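Local coordinates for entry-fusion complex associated protein OPG083 (Vaccinia virus, PDB 6CJ6) that forms part of the poxvirus entry-fusion complex, which merges viral and cellular membranes and opens a pore that lets the virion core into the host cytoplasm, at residues A48-K54 and M135-N141; C107-A111 and A145-G150; F7-Y11 and L158-V163. All coordinates share one frame; numbering follows the deposited sequence.

Interaction 1 (A48-K54 and M135-N141); sequences ALRITNK and MLLQIVN. With PDO (1,3-propandiol), chain B; MOH (methanol), chain C.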
loop_
_atom_site.group_PDB
_atom_site.type_symbol
_atom_site.label_atom_id
_atom_site.label_comp_id
_atom_site.label_asym_id
_atom_site.label_seq_id
_atom_site.Cartn_x
_atom_site.Cartn_y
_atom_site.Cartn_z
ATOM N N ALA A 48 -4.540 -12.261 -7.900
ATOM C CA ALA A 48 -4.251 -13.007 -6.681
ATOM C C ALA A 48 -4.180 -11.999 -5.542
ATOM O O ALA A 48 -3.239 -11.200 -5.471
ATOM C CB ALA A 48 -2.941 -13.782 -6.813
ATOM N N LEU A 49 -5.180 -12.022 -4.665
ATOM C CA LEU A 49 -5.233 -11.126 -3.521
ATOM C C LEU A 49 -4.801 -11.866 -2.263
ATOM O O LEU A 49 -5.186 -13.019 -2.045
ATOM C CB LEU A 49 -6.647 -10.574 -3.329
ATOM C CG LEU A 49 -7.049 -9.347 -4.144
ATOM C CD1 LEU A 49 -8.530 -9.064 -3.977
ATOM C CD2 LEU A 49 -6.231 -8.139 -3.715
ATOM N N ARG A 50 -3.995 -11.197 -1.441
ATOM C CA ARG A 50 -3.555 -11.719 -0.149
ATOM C C ARG A 50 -3.915 -10.676 0.905
ATOM O O ARG A 50 -3.213 -9.672 1.058
ATOM C CB ARG A 50 -2.057 -12.008 -0.153
ATOM C CG ARG A 50 -1.695 -13.409 -0.612
ATOM C CD ARG A 50 -1.544 -14.356 0.570
ATOM N NE ARG A 50 -1.321 -15.735 0.140
ATOM C CZ ARG A 50 -0.759 -16.674 0.893
ATOM N NH1 ARG A 50 -0.345 -16.387 2.120
ATOM N NH2 ARG A 50 -0.599 -17.901 0.416
ATOM N N ILE A 51 -5.006 -10.912 1.626
ATOM C CA ILE A 51 -5.515 -9.968 2.614
ATOM C C ILE A 51 -5.123 -10.468 3.996
ATOM O O ILE A 51 -5.426 -11.611 4.359
ATOM C CB ILE A 51 -7.037 -9.801 2.491
ATOM C CG1 ILE A 51 -7.415 -9.507 1.038
ATOM C CG2 ILE A 51 -7.525 -8.688 3.411
ATOM C CD1 ILE A 51 -8.880 -9.697 0.734
ATOM N N THR A 52 -4.440 -9.617 4.761
ATOM C CA THR A 52 -3.984 -9.952 6.101
ATOM C C THR A 52 -4.179 -8.753 7.016
ATOM O O THR A 52 -4.131 -7.600 6.578
ATOM C CB THR A 52 -2.494 -10.314 6.117
ATOM O OG1 THR A 52 -1.736 -9.223 5.574
ATOM C CG2 THR A 52 -2.232 -11.577 5.305
ATOM N N ASN A 53 -4.392 -9.037 8.295
ATOM C CA ASN A 53 -4.466 -8.008 9.319
ATOM C C ASN A 53 -3.155 -7.970 10.089
ATOM O O ASN A 53 -2.585 -9.012 10.423
ATOM C CB ASN A 53 -5.629 -8.270 10.276
ATOM C CG ASN A 53 -6.979 -8.141 9.598
ATOM O OD1 ASN A 53 -7.566 -7.060 9.555
ATOM N ND2 ASN A 53 -7.478 -9.247 9.063
ATOM N N LYS A 54 -2.675 -6.758 10.352
ATOM C CA LYS A 54 -1.431 -6.551 11.080
ATOM C C LYS A 54 -1.469 -5.157 11.683
ATOM O O LYS A 54 -0.598 -4.325 11.408
ATOM C CB LYS A 54 -0.235 -6.694 10.137
ATOM C CG LYS A 54 0.919 -7.510 10.699
ATOM C CD LYS A 54 2.001 -7.760 9.651
ATOM C CE LYS A 54 1.663 -8.933 8.732
ATOM N NZ LYS A 54 0.588 -8.635 7.741
ATOM N N MET A 135 -1.389 -11.585 -10.999
ATOM C CA MET A 135 -0.872 -10.420 -10.289
ATOM C C MET A 135 -1.118 -10.621 -8.799
ATOM O O MET A 135 -2.259 -10.543 -8.336
ATOM C CB MET A 135 -1.523 -9.127 -10.776
ATOM C CG MET A 135 -1.086 -7.909 -9.975
ATOM S SD MET A 135 -1.719 -6.344 -10.606
ATOM C CE MET A 135 -0.863 -6.235 -12.175
ATOM N N LEU A 136 -0.048 -10.887 -8.057
ATOM C CA LEU A 136 -0.150 -10.967 -6.608
ATOM C C LEU A 136 -0.254 -9.563 -6.028
ATOM O O LEU A 136 0.553 -8.685 -6.346
ATOM C CB LEU A 136 1.074 -11.679 -6.033
ATOM C CG LEU A 136 1.121 -11.742 -4.507
ATOM C CD1 LEU A 136 0.052 -12.693 -3.982
ATOM C CD2 LEU A 136 2.503 -12.145 -4.018
ATOM N N LEU A 137 -1.254 -9.353 -5.170
ATOM C CA LEU A 137 -1.538 -8.035 -4.598
ATOM C C LEU A 137 -1.793 -8.223 -3.103
ATOM O O LEU A 137 -2.930 -8.441 -2.678
ATOM C CB LEU A 137 -2.727 -7.398 -5.302
ATOM C CG LEU A 137 -2.694 -5.882 -5.460
ATOM C CD1 LEU A 137 -1.395 -5.472 -6.118
ATOM C CD2 LEU A 137 -3.879 -5.415 -6.282
ATOM N N GLN A 138 -0.729 -8.137 -2.310
ATOM C CA GLN A 138 -0.833 -8.288 -0.864
ATOM C C GLN A 138 -1.374 -7.001 -0.252
ATOM O O GLN A 138 -0.735 -5.948 -0.340
ATOM C CB GLN A 138 0.537 -8.618 -0.280
ATOM C CG GLN A 138 1.036 -9.996 -0.654
ATOM C CD GLN A 138 2.542 -10.068 -0.708
ATOM O OE1 GLN A 138 3.155 -9.695 -1.710
ATOM N NE2 GLN A 138 3.151 -10.548 0.370
ATOM N N ILE A 139 -2.548 -7.087 0.367
ATOM C CA ILE A 139 -3.198 -5.952 1.013
ATOM C C ILE A 139 -3.202 -6.214 2.512
ATOM O O ILE A 139 -3.754 -7.223 2.972
ATOM C CB ILE A 139 -4.622 -5.729 0.473
ATOM C CG1 ILE A 139 -4.591 -4.896 -0.811
ATOM C CG2 ILE A 139 -5.490 -5.031 1.502
ATOM C CD1 ILE A 139 -4.120 -5.639 -2.033
ATOM N N VAL A 140 -2.583 -5.318 3.276
ATOM C CA VAL A 140 -2.452 -5.475 4.720
ATOM C C VAL A 140 -3.279 -4.403 5.416
ATOM O O VAL A 140 -3.147 -3.210 5.117
ATOM C CB VAL A 140 -0.980 -5.452 5.172
ATOM C CG1 VAL A 140 -0.258 -4.234 4.623
ATOM C CG2 VAL A 140 -0.889 -5.495 6.690
ATOM N N ASN A 141 -4.142 -4.833 6.333
ATOM C CA ASN A 141 -4.924 -3.924 7.157
ATOM C C ASN A 141 -4.121 -3.586 8.406
ATOM O O ASN A 141 -3.711 -4.487 9.143
ATOM C CB ASN A 141 -6.238 -4.583 7.572
ATOM C CG ASN A 141 -7.028 -3.735 8.552
ATOM O OD1 ASN A 141 -7.050 -2.507 8.444
ATOM N ND2 ASN A 141 -7.664 -4.381 9.524
HETATM C C1 PDO B . 2.119 -11.800 5.288
HETATM O O1 PDO B . 1.177 -10.832 5.423
HETATM C C2 PDO B . 3.277 -11.739 6.184
HETATM C C3 PDO B . 4.569 -11.538 5.474
HETATM O O3 PDO B . 4.703 -12.638 4.706
HETATM C C MOH C . -1.133 0.293 6.165
HETATM O O MOH C . -2.444 -0.011 5.733
#

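Interaction 2 (C107-A111 and A145-G150); sequences CNAYA and AEANCG. Unlike the reference sequence in segment 145-150: Ala147 (reference Arg). With PDO (1,3-propandiol), chain Y; MOH (methanol), chain C.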
loop_
_atom_site.group_PDB
_atom_site.type_symbol
_atom_site.label_atom_id
_atom_site.label_comp_id
_atom_site.label_asym_id
_atom_site.label_seq_id
_atom_site.Cartn_x
_atom_site.Cartn_y
_atom_site.Cartn_z
ATOM N N CYS A 107 -5.184 11.636 3.415
ATOM C CA CYS A 107 -5.870 10.486 3.994
ATOM C C CYS A 107 -6.509 10.833 5.333
ATOM O O CYS A 107 -7.668 10.482 5.587
ATOM C CB CYS A 107 -4.904 9.313 4.141
ATOM S SG CYS A 107 -4.555 8.448 2.601
ATOM N N ASN A 108 -5.763 11.515 6.213
ATOM C CA ASN A 108 -6.327 11.929 7.495
ATOM C C ASN A 108 -7.581 12.775 7.295
ATOM O O ASN A 108 -8.552 12.650 8.052
ATOM C CB ASN A 108 -5.293 12.709 8.312
ATOM C CG ASN A 108 -4.208 11.833 8.906
ATOM O OD1 ASN A 108 -4.311 10.610 8.927
ATOM N ND2 ASN A 108 -3.158 12.471 9.417
ATOM N N ALA A 109 -7.581 13.637 6.273
ATOM C CA ALA A 109 -8.741 14.489 6.019
ATOM C C ALA A 109 -9.908 13.683 5.465
ATOM O O ALA A 109 -11.070 13.970 5.771
ATOM C CB ALA A 109 -8.367 15.615 5.058
ATOM N N TYR A 110 -9.618 12.680 4.636
ATOM C CA TYR A 110 -10.675 11.814 4.129
ATOM C C TYR A 110 -11.355 11.065 5.268
ATOM O O TYR A 110 -12.564 10.815 5.229
ATOM C CB TYR A 110 -10.103 10.850 3.091
ATOM C CG TYR A 110 -10.622 9.430 3.180
ATOM C CD1 TYR A 110 -11.793 9.054 2.534
ATOM C CD2 TYR A 110 -9.928 8.462 3.896
ATOM C CE1 TYR A 110 -12.263 7.754 2.609
ATOM C CE2 TYR A 110 -10.392 7.163 3.982
ATOM C CZ TYR A 110 -11.558 6.813 3.336
ATOM O OH TYR A 110 -12.017 5.519 3.419
ATOM N N ALA A 111 -10.593 10.715 6.306
ATOM C CA ALA A 111 -11.151 9.945 7.413
ATOM C C ALA A 111 -12.057 10.792 8.294
ATOM O O ALA A 111 -12.960 10.256 8.947
ATOM C CB ALA A 111 -10.026 9.318 8.232
ATOM N N ALA A 145 -8.207 3.662 9.344
ATOM C CA ALA A 145 -8.801 4.079 8.081
ATOM C C ALA A 145 -7.851 4.974 7.296
ATOM O O ALA A 145 -7.777 4.886 6.065
ATOM C CB ALA A 145 -10.131 4.787 8.330
ATOM N N GLU A 146 -7.107 5.838 7.988
ATOM C CA GLU A 146 -6.214 6.751 7.282
ATOM C C GLU A 146 -4.996 6.022 6.727
ATOM O O GLU A 146 -4.541 6.320 5.616
ATOM C CB GLU A 146 -5.821 7.942 8.166
ATOM C CG GLU A 146 -5.649 7.631 9.647
ATOM C CD GLU A 146 -6.970 7.586 10.406
ATOM O OE1 GLU A 146 -7.654 8.627 10.491
ATOM O OE2 GLU A 146 -7.328 6.502 10.909
ATOM N N ALA A 147 -4.464 5.050 7.474
ATOM C CA ALA A 147 -3.334 4.276 6.965
ATOM C C ALA A 147 -3.756 3.367 5.817
ATOM O O ALA A 147 -3.022 3.227 4.832
ATOM C CB ALA A 147 -2.685 3.470 8.090
ATOM N N ASN A 148 -4.929 2.736 5.926
ATOM C CA ASN A 148 -5.442 1.943 4.811
ATOM C C ASN A 148 -5.641 2.808 3.571
ATOM O O ASN A 148 -5.438 2.346 2.442
ATOM C CB ASN A 148 -6.758 1.268 5.195
ATOM C CG ASN A 148 -6.572 0.117 6.165
ATOM O OD1 ASN A 148 -5.467 -0.397 6.340
ATOM N ND2 ASN A 148 -7.665 -0.309 6.787
ATOM N N CYS A 149 -6.052 4.064 3.764
ATOM C CA CYS A 149 -6.138 4.996 2.644
ATOM C C CYS A 149 -4.775 5.215 2.005
ATOM O O CYS A 149 -4.666 5.334 0.778
ATOM C CB CYS A 149 -6.709 6.330 3.120
ATOM S SG CYS A 149 -6.373 7.722 2.014
ATOM N N GLY A 150 -3.724 5.282 2.823
ATOM C CA GLY A 150 -2.391 5.459 2.274
ATOM C C GLY A 150 -1.949 4.272 1.443
ATOM O O GLY A 150 -1.395 4.438 0.353
HETATM C C1 PDO Y . -7.408 14.785 9.704
HETATM O O1 PDO Y . -7.431 15.061 11.108
HETATM C C2 PDO Y . -6.993 16.041 8.946
HETATM C C3 PDO Y . -6.105 15.692 7.757
HETATM O O3 PDO Y . -5.389 16.859 7.338
HETATM C C MOH C . -1.133 0.293 6.165
HETATM O O MOH C . -2.444 -0.011 5.733
HETATM O O HOH W 1 -7.914 11.313 10.415
#

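Interaction 3 (F7-Y11 and L158-V163); sequences FKTLY and LNKIYV. With EOH (ethanol), chain D.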
loop_
_atom_site.group_PDB
_atom_site.type_symbol
_atom_site.label_atom_id
_atom_site.label_comp_id
_atom_site.label_asym_id
_atom_site.label_seq_id
_atom_site.Cartn_x
_atom_site.Cartn_y
_atom_site.Cartn_z
ATOM N N PHE A 7 2.998 -12.123 -12.151
ATOM C CA PHE A 7 3.188 -10.930 -12.973
ATOM C C PHE A 7 3.545 -9.801 -12.008
ATOM O O PHE A 7 2.674 -9.108 -11.482
ATOM C CB PHE A 7 1.915 -10.640 -13.761
ATOM C CG PHE A 7 2.036 -9.494 -14.724
ATOM C CD1 PHE A 7 2.726 -9.643 -15.916
ATOM C CD2 PHE A 7 1.438 -8.275 -14.449
ATOM C CE1 PHE A 7 2.832 -8.591 -16.809
ATOM C CE2 PHE A 7 1.541 -7.219 -15.337
ATOM C CZ PHE A 7 2.239 -7.377 -16.517
ATOM N N LYS A 8 4.843 -9.622 -11.771
ATOM C CA LYS A 8 5.309 -8.741 -10.707
ATOM C C LYS A 8 5.298 -7.279 -11.131
ATOM O O LYS A 8 5.573 -6.945 -12.286
ATOM C CB LYS A 8 6.718 -9.133 -10.265
ATOM C CG LYS A 8 6.743 -10.247 -9.241
ATOM C CD LYS A 8 8.157 -10.660 -8.903
ATOM C CE LYS A 8 8.147 -11.804 -7.915
ATOM N NZ LYS A 8 9.502 -12.376 -7.742
ATOM N N THR A 9 4.979 -6.409 -10.176
ATOM C CA THR A 9 4.988 -4.965 -10.354
ATOM C C THR A 9 5.799 -4.341 -9.226
ATOM O O THR A 9 6.334 -5.035 -8.357
ATOM C CB THR A 9 3.566 -4.390 -10.341
ATOM O OG1 THR A 9 3.054 -4.427 -9.003
ATOM C CG2 THR A 9 2.648 -5.186 -11.259
ATOM N N LEU A 10 5.878 -3.006 -9.236
ATOM C CA LEU A 10 6.609 -2.304 -8.186
ATOM C C LEU A 10 5.938 -2.444 -6.826
ATOM O O LEU A 10 6.624 -2.424 -5.799
ATOM C CB LEU A 10 6.778 -0.828 -8.540
ATOM C CG LEU A 10 8.063 -0.463 -9.278
ATOM C CD1 LEU A 10 8.186 1.045 -9.409
ATOM C CD2 LEU A 10 9.260 -1.041 -8.546
ATOM N N TYR A 11 4.608 -2.577 -6.790
ATOM C CA TYR A 11 3.938 -2.734 -5.505
ATOM C C TYR A 11 4.407 -3.987 -4.779
ATOM O O TYR A 11 4.451 -4.007 -3.543
ATOM C CB TYR A 11 2.417 -2.729 -5.669
ATOM C CG TYR A 11 1.686 -2.943 -4.360
ATOM C CD1 TYR A 11 1.615 -1.934 -3.410
ATOM C CD2 TYR A 11 1.086 -4.161 -4.067
ATOM C CE1 TYR A 11 0.962 -2.128 -2.206
ATOM C CE2 TYR A 11 0.423 -4.364 -2.871
ATOM C CZ TYR A 11 0.362 -3.344 -1.946
ATOM O OH TYR A 11 -0.294 -3.542 -0.754
ATOM N N LEU A 158 1.569 2.167 -7.798
ATOM C CA LEU A 158 2.664 1.233 -8.033
ATOM C C LEU A 158 2.212 -0.029 -8.760
ATOM O O LEU A 158 3.050 -0.724 -9.345
ATOM C CB LEU A 158 3.336 0.847 -6.714
ATOM C CG LEU A 158 4.047 1.923 -5.892
ATOM C CD1 LEU A 158 4.764 1.283 -4.724
ATOM C CD2 LEU A 158 5.029 2.700 -6.736
ATOM N N ASN A 159 0.914 -0.342 -8.733
ATOM C CA ASN A 159 0.415 -1.541 -9.395
ATOM C C ASN A 159 0.480 -1.437 -10.909
ATOM O O ASN A 159 0.463 -2.468 -11.591
ATOM C CB ASN A 159 -1.037 -1.784 -9.000
ATOM C CG ASN A 159 -1.398 -3.237 -9.006
ATOM O OD1 ASN A 159 -0.531 -4.097 -8.849
ATOM N ND2 ASN A 159 -2.681 -3.530 -9.183
ATOM N N LYS A 160 0.531 -0.224 -11.446
ATOM C CA LYS A 160 0.543 -0.005 -12.882
ATOM C C LYS A 160 1.940 -0.071 -13.484
ATOM O O LYS A 160 2.070 0.010 -14.707
ATOM C CB LYS A 160 -0.089 1.353 -13.207
ATOM C CG LYS A 160 -1.527 1.517 -12.732
ATOM C CD LYS A 160 -1.971 2.966 -12.868
ATOM C CE LYS A 160 -3.439 3.144 -12.521
ATOM N NZ LYS A 160 -3.828 4.584 -12.494
ATOM N N ILE A 161 2.982 -0.227 -12.669
ATOM C CA ILE A 161 4.365 -0.159 -13.131
ATOM C C ILE A 161 4.947 -1.564 -13.122
ATOM O O ILE A 161 5.097 -2.176 -12.058
ATOM C CB ILE A 161 5.201 0.800 -12.273
ATOM C CG1 ILE A 161 4.525 2.169 -12.209
ATOM C CG2 ILE A 161 6.605 0.928 -12.837
ATOM C CD1 ILE A 161 5.257 3.163 -11.340
ATOM N N TYR A 162 5.300 -2.059 -14.304
ATOM C CA TYR A 162 5.659 -3.457 -14.498
ATOM C C TYR A 162 7.154 -3.672 -14.289
ATOM O O TYR A 162 7.980 -2.869 -14.733
ATOM C CB TYR A 162 5.249 -3.894 -15.909
ATOM C CG TYR A 162 5.731 -5.260 -16.339
ATOM C CD1 TYR A 162 5.565 -6.372 -15.522
ATOM C CD2 TYR A 162 6.321 -5.444 -17.583
ATOM C CE1 TYR A 162 5.999 -7.625 -15.922
ATOM C CE2 TYR A 162 6.752 -6.692 -17.993
ATOM C CZ TYR A 162 6.590 -7.778 -17.161
ATOM O OH TYR A 162 7.021 -9.020 -17.568
ATOM N N VAL A 163 7.487 -4.755 -13.602
ATOM C CA VAL A 163 8.863 -5.156 -13.324
ATOM C C VAL A 163 9.168 -6.385 -14.173
ATOM O O VAL A 163 8.519 -7.426 -13.998
ATOM C CB VAL A 163 9.074 -5.454 -11.830
ATOM C CG1 VAL A 163 10.490 -5.953 -11.576
ATOM C CG2 VAL A 163 8.788 -4.215 -10.999
HETATM C C1 EOH D . -5.545 6.920 -9.975
HETATM C C2 EOH D . -6.859 7.053 -9.383
HETATM O O EOH D . -4.808 5.842 -9.423
#

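Interaction 1 (A48-K54 and M135-N141)
Asn53 and Asn141 face each other at the C-terminal end of two parallel strands, and their amides meet with planes 83° apart: Asn141 ND2 donates to Asn53 OD1 at 2.7 Å along a nearly straight bond (176°). The bond lies in the carbonyl plane of Asn53 and in the amide plane of Asn141, a well-aimed use of one N-H. With CG anti to the backbone N (chi1 174°), Asn141 turns its ND2 to Asn53 OD1, while Asn53 CG lies beside its own N. The strands run nearly parallel, with a ladder of backbone bonds between them: Leu137 N to Ala48 O (2.7 Å), Ile139 N to Arg50 O and Asn141 N to Thr52 O alternate with amides of 48-54 donating back, as far as Lys54 N to Asn141 O. On the face that carries the asparagines, the CD2 branch of Leu49 packs on Ile139 CD1 (3.7 Å) and on Leu137 CB. Side chains on the other face pair by their stems. Arg50 CB rests on Gln138 CG (3.7 Å), while its chain bends at chi2, brushes Leu136 CD1 with CG and carries the guanidinium away. Lys54 curls at chi3 and chi4 across Val140, bringing NZ to 3.6 Å from Val140 CG2. Lys54 NZ also donates to O1 of a bound propanediol, to which Thr52 OG1 gives a weak bond. Further bonds, from Asn141 ND2 to Ile35 O and from Gly143 N to Asn141 OD1, help to set the rotation of the Asn141 amide. Strand 47-53 is an outer strand of its three-stranded sheet, with 133-141 in the middle. Strands 36-41 and 119-127 cover the Leu49 face through Val40, Ile124 and Leu122, whereas helix 10-24 lies against Gln138 through Ile15, Asp16 and Leu19.

Interaction 2 (C107-A111 and A145-G150)
A disulfide cross-link joins helix 102-113 to helix 145-158, beside a tyrosine that lines a pocket in which 2-(2-methoxyethoxy)ethanol is bound, probably from the crystallisation liquor. Cys107 SG and Cys149 SG are bonded at 2.0 Å with a chi3 of -74°, within the usual range for a disulfide. The two sulfurs reach each other from different rotamers: that of Cys107 sits beside its backbone N (chi1 -77°), that of Cys149 is anti to its own N (chi1 161°). Around the bridge the helix segments come within 8.2 Å axis to axis, and Cys107 CB lies 3.4 Å from Glu146 O. The Tyr110 ring flanks the linkage, its CE2 touching Cys149 CB at 3.9 Å. Cys149 SG lies 4.9 Å from the ring centroid, oblique to the ring, in a sulfur-aromatic contact, and Ala145 O comes to the ring edge. On the other flank Asn108 and Glu146 cross at about a right angle. Asn108 OD1 meets the aliphatic stem of Glu146, 3.2 Å from CB, and the bend at chi2 takes the carboxylate over to Ala111 CB. A water joins the helices there, donating to Asn108 O and to Glu146 OE1 (2.7 Å). Glu146 OE2 accepts from Ser144 OG just before the helix, and Phe63 of helix 59-74 packs on Cys107. With no direct hydrogen bond between the two segments, the covalent S-S bond is their one strong tie, supplemented by the water bridge and by contacts of carbon and sulfur; both carboxylate oxygens of Glu146 are nevertheless engaged, which should steady its charge near the N-terminal end of helix 145-158.

Interaction 3 (F7-Y11 and L158-V163)
Phe7 and Tyr162 lie ring on ring, their planes only 8° apart, but slid so far that the overlap is slight. Phe7 CE1 lies over a face of the Tyr162 ring, 3.4 Å from Tyr162 CE1, with the centroids 4.6 Å apart. CG of each is anti to its backbone N (chi1 -175° for Phe7, 172° for Tyr162), and Lys8 O meets the edge of the Tyr162 ring at CD1. The chains between are tied by two backbone bonds flanking the Thr9-Tyr162 bridge, Val163 N to Lys8 O (3.2 Å) and Leu10 N to Ile161 O (3.0 Å). Leu10 points at the other segment and splits its branches, CD1 on Ile161 CG2 (3.8 Å) and CD2 on Val163 CG2, while Tyr11 CB presses on Leu158 CB. Thr9 CB meets Ile161 O at 3.2 Å. Thr9 OG1, at the N-cap of helix 10-24, accepts a weak bond from Tyr11 N. The Tyr11 hydroxyl has its partner in Gln138. Backbone bonds and apolar contacts thus hold the start of that helix against the C-terminal loop, but Asn159 OD1 is buried here without a hydrogen-bonding partner in the model, which probably carries some energetic cost.

Overall arrangement
Strand 133-141 connects the contacts. At its C-terminal end interaction 1 touches interaction 2 through Asn141 OD1 and Asn148 ND2, 2.8 Å apart in a probable hydrogen bond, and a methanol lies close to both contacts. Further back along the strand it meets interaction 3, where Gln138 O and Tyr11 OH are 2.5 Å apart and Leu137 packs on Tyr11 and Asn159. Centres of interactions 1 and 3 are about 15 Å apart, those of 1 and 2 about 18 Å. Interactions 2 and 3 do not touch; they flank the chain's centre from opposite sides, their centres about 23 Å apart. The 2-(2-methoxyethoxy)ethanol pocket belongs to the interaction 2 end, where Tyr110 joins Asn114, Gln120 and Lys121.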